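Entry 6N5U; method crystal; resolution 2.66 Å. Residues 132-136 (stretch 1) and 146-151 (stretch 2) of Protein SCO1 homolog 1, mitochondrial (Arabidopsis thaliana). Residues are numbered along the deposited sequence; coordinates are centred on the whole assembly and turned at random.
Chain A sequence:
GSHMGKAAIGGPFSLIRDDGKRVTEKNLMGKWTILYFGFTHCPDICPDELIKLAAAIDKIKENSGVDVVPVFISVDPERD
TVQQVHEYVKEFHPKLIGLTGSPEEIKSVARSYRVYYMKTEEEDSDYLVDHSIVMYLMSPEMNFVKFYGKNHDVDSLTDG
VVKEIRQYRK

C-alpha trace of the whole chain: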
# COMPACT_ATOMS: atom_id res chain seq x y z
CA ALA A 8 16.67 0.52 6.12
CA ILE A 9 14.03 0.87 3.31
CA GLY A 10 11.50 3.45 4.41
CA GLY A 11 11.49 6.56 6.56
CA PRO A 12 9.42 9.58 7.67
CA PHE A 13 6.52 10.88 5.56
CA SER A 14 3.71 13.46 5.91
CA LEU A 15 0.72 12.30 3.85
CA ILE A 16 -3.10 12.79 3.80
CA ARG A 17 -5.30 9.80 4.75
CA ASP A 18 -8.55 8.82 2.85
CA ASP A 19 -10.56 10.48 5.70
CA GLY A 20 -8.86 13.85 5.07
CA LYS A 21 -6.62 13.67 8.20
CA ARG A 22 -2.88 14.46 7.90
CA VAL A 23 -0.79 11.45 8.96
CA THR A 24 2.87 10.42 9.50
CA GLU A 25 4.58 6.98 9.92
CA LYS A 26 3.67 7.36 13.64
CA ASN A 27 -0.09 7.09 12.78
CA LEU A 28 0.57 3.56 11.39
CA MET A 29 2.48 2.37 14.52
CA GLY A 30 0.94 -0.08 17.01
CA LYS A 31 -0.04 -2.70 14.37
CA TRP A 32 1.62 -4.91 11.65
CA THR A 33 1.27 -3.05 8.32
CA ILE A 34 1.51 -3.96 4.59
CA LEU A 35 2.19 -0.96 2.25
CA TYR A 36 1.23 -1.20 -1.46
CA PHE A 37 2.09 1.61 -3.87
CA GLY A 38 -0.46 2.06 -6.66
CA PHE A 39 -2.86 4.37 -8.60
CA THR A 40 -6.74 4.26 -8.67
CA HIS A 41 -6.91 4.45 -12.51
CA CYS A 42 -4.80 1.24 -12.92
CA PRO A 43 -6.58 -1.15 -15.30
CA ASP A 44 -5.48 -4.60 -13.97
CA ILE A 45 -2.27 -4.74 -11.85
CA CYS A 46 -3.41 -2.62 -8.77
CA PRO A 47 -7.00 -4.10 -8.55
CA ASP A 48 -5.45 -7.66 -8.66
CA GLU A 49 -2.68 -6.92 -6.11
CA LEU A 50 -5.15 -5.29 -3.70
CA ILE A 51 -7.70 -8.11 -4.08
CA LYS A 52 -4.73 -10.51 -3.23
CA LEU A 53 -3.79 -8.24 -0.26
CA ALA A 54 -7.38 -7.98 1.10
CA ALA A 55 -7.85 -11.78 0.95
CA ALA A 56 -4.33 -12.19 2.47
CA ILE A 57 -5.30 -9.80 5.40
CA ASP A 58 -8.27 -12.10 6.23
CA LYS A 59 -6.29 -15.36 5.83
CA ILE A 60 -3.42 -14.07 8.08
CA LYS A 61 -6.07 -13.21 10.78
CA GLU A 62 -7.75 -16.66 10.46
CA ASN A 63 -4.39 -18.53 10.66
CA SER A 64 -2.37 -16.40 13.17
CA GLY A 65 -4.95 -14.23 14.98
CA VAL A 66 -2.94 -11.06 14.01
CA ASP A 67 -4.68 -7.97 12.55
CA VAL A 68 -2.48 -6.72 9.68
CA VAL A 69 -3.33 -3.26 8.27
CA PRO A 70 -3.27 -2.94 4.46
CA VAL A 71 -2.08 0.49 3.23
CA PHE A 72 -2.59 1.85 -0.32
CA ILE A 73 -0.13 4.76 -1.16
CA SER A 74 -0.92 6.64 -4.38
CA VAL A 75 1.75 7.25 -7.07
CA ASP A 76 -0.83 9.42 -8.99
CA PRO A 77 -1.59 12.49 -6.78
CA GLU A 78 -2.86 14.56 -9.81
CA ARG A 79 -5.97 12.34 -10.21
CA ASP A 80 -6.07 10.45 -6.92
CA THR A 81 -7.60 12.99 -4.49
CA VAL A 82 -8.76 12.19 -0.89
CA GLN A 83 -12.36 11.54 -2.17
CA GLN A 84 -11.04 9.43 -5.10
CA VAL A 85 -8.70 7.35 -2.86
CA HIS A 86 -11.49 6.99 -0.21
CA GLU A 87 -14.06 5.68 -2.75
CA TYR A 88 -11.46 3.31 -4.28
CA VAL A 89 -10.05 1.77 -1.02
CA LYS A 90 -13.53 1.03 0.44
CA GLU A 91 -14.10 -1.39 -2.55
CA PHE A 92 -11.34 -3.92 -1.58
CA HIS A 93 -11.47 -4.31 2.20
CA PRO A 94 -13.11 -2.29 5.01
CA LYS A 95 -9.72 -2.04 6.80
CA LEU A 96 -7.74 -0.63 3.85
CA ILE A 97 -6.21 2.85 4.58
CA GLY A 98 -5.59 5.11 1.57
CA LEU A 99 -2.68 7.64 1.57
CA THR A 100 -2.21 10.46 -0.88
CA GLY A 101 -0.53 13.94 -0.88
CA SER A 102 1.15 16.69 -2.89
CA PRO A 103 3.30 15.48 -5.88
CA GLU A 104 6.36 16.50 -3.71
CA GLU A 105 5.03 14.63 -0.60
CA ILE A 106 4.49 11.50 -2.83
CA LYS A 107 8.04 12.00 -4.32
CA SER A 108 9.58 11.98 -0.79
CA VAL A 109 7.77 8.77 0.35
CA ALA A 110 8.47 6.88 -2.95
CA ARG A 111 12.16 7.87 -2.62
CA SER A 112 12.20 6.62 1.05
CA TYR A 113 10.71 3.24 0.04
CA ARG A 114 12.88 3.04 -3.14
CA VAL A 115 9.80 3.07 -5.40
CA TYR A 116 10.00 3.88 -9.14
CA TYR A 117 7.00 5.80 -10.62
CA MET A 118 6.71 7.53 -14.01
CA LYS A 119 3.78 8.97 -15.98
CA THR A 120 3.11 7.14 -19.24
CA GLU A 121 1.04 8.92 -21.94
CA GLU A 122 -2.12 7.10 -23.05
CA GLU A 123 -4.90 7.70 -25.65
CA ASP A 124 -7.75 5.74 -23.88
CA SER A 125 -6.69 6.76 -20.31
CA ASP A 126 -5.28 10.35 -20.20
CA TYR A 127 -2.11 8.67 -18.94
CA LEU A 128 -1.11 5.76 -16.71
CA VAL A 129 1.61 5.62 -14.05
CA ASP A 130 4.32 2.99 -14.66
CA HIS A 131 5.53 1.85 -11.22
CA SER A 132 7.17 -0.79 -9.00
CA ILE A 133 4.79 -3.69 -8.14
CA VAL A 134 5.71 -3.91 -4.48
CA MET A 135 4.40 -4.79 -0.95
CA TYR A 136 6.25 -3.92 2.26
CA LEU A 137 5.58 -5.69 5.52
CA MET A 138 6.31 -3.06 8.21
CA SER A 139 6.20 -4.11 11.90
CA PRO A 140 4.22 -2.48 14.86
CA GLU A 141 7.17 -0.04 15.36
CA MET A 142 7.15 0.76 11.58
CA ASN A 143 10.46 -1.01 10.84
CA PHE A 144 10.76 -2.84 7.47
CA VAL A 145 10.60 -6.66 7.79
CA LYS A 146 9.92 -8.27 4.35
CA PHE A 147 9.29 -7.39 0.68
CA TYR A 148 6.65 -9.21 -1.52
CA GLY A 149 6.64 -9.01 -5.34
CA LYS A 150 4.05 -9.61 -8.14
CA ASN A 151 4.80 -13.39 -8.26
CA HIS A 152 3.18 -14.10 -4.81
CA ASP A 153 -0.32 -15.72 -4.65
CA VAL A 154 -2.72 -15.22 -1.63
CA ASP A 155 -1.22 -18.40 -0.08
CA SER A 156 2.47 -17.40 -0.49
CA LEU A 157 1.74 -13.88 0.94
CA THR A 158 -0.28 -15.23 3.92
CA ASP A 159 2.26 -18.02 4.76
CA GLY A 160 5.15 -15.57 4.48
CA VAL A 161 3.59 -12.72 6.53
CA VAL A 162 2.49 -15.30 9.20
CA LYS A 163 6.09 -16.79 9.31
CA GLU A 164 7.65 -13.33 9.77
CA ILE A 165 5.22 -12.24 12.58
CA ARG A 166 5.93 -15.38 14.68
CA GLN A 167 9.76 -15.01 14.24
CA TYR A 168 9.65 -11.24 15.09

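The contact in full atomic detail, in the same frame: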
# COMPACT_ATOMS: atom_id res chain seq x y z
N SER A 132 6.65 0.42 -9.64
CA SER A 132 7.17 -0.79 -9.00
C SER A 132 6.00 -1.55 -8.39
O SER A 132 5.17 -0.94 -7.71
CB SER A 132 8.16 -0.42 -7.89
OG SER A 132 9.05 0.62 -8.25
N ILE A 133 5.87 -2.86 -8.69
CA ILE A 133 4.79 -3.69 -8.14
C ILE A 133 5.37 -4.31 -6.90
O ILE A 133 6.16 -5.27 -6.96
CB ILE A 133 4.17 -4.69 -9.15
CG1 ILE A 133 3.65 -3.92 -10.38
CG2 ILE A 133 3.06 -5.52 -8.49
CD1 ILE A 133 4.00 -4.52 -11.70
N VAL A 134 5.08 -3.64 -5.76
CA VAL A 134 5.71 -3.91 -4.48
C VAL A 134 4.74 -3.93 -3.26
O VAL A 134 3.76 -3.20 -3.24
CB VAL A 134 6.79 -2.79 -4.33
CG1 VAL A 134 7.41 -2.80 -2.96
CG2 VAL A 134 7.89 -2.91 -5.38
N MET A 135 5.07 -4.72 -2.24
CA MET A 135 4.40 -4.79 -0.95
C MET A 135 5.48 -4.83 0.12
O MET A 135 6.49 -5.54 -0.04
CB MET A 135 3.42 -5.97 -0.81
CG MET A 135 2.20 -5.83 -1.65
SD MET A 135 1.09 -7.23 -1.70
CE MET A 135 2.22 -8.56 -2.38
N TYR A 136 5.28 -4.06 1.18
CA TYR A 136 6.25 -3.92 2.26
C TYR A 136 5.64 -4.27 3.58
O TYR A 136 4.72 -3.57 4.03
CB TYR A 136 6.78 -2.48 2.32
CG TYR A 136 7.58 -2.02 1.12
CD1 TYR A 136 8.86 -2.51 0.89
CD2 TYR A 136 7.09 -1.05 0.26
CE1 TYR A 136 9.63 -2.06 -0.17
CE2 TYR A 136 7.86 -0.57 -0.80
CZ TYR A 136 9.13 -1.08 -1.02
OH TYR A 136 9.88 -0.72 -2.11
N LYS A 146 9.81 -7.51 5.59
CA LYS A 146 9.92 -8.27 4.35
C LYS A 146 9.22 -7.62 3.15
O LYS A 146 8.20 -6.95 3.30
CB LYS A 146 9.42 -9.71 4.54
CG LYS A 146 10.02 -10.73 3.57
CD LYS A 146 11.06 -11.59 4.23
CE LYS A 146 11.73 -12.48 3.23
NZ LYS A 146 12.87 -13.18 3.84
N PHE A 147 9.79 -7.83 1.97
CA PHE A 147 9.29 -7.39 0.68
C PHE A 147 8.54 -8.56 -0.00
O PHE A 147 8.94 -9.73 0.15
CB PHE A 147 10.44 -6.86 -0.20
CG PHE A 147 10.06 -6.75 -1.66
CD1 PHE A 147 9.25 -5.70 -2.10
CD2 PHE A 147 10.43 -7.73 -2.57
CE1 PHE A 147 8.83 -5.65 -3.44
CE2 PHE A 147 10.00 -7.67 -3.91
CZ PHE A 147 9.22 -6.62 -4.34
N TYR A 148 7.46 -8.25 -0.76
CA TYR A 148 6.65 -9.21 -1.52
C TYR A 148 6.32 -8.67 -2.93
O TYR A 148 5.60 -7.67 -3.07
CB TYR A 148 5.37 -9.58 -0.75
CG TYR A 148 5.63 -10.26 0.58
CD1 TYR A 148 5.82 -11.63 0.67
CD2 TYR A 148 5.66 -9.52 1.76
CE1 TYR A 148 6.08 -12.25 1.88
CE2 TYR A 148 5.91 -10.13 2.99
CZ TYR A 148 6.12 -11.50 3.04
OH TYR A 148 6.38 -12.10 4.25
N GLY A 149 6.85 -9.36 -3.94
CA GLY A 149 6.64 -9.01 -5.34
C GLY A 149 5.34 -9.48 -5.97
O GLY A 149 4.46 -10.03 -5.29
N LYS A 150 5.21 -9.26 -7.30
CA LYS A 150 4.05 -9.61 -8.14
C LYS A 150 3.79 -11.12 -8.19
O LYS A 150 2.64 -11.54 -8.27
CB LYS A 150 4.26 -9.05 -9.57
CG LYS A 150 3.18 -9.41 -10.62
CD LYS A 150 1.81 -8.71 -10.40
CE LYS A 150 0.64 -9.39 -11.11
NZ LYS A 150 -0.69 -8.80 -10.76
N ASN A 151 4.85 -11.93 -8.14
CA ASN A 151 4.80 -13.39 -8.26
C ASN A 151 4.06 -14.16 -7.12
O ASN A 151 3.62 -15.30 -7.34
CB ASN A 151 6.21 -13.94 -8.45
CG ASN A 151 6.80 -13.60 -9.79
OD1 ASN A 151 6.20 -12.91 -10.64
ND2 ASN A 151 8.01 -14.09 -10.03

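Where two antiparallel strands run out into loops, side-chain packing can continue beyond the last backbone hydrogen bonds, and residues 132-136 and 146-151 of this SCO1 homolog illustrate the point. Ser132 lies out of reach of the second segment. Contact begins at Ile133, whose CG2 packs 3.9 Å from CB of Lys150, so that the aliphatic part of the lysine serves as an apolar surface; the Lys150 amine is hydrogen-bonded elsewhere in the structure. Val134, in the t rotamer, sets its CG1 at the edge of the Phe147 ring, 3.2 Å from CE1, a tight approach for two carbons.

Met135 carries the polar part of the contact. Its O accepts a hydrogen bond from Tyr148 N at 3.0 Å, with an angle of 153° at the hydrogen. The return bond, from Met135 N to Tyr148 O, is weak: the 3.1 Å separation is short enough, but the angle is only 122°. Met135 O also receives a CA-H...O contact from Phe147 CA at 3.4 Å. On the sheet face shared with Tyr148, Met135 CE reaches 3.7 Å from Tyr148 CB.

Tyr136 pairs with Phe147 without hydrogen bonds between them. Both side chains occupy the other face, where Tyr136 CE1 approaches Phe147 CD1 obliquely at 4.1 Å. Phe147 thus touches both Val134 and Tyr136 with its ring.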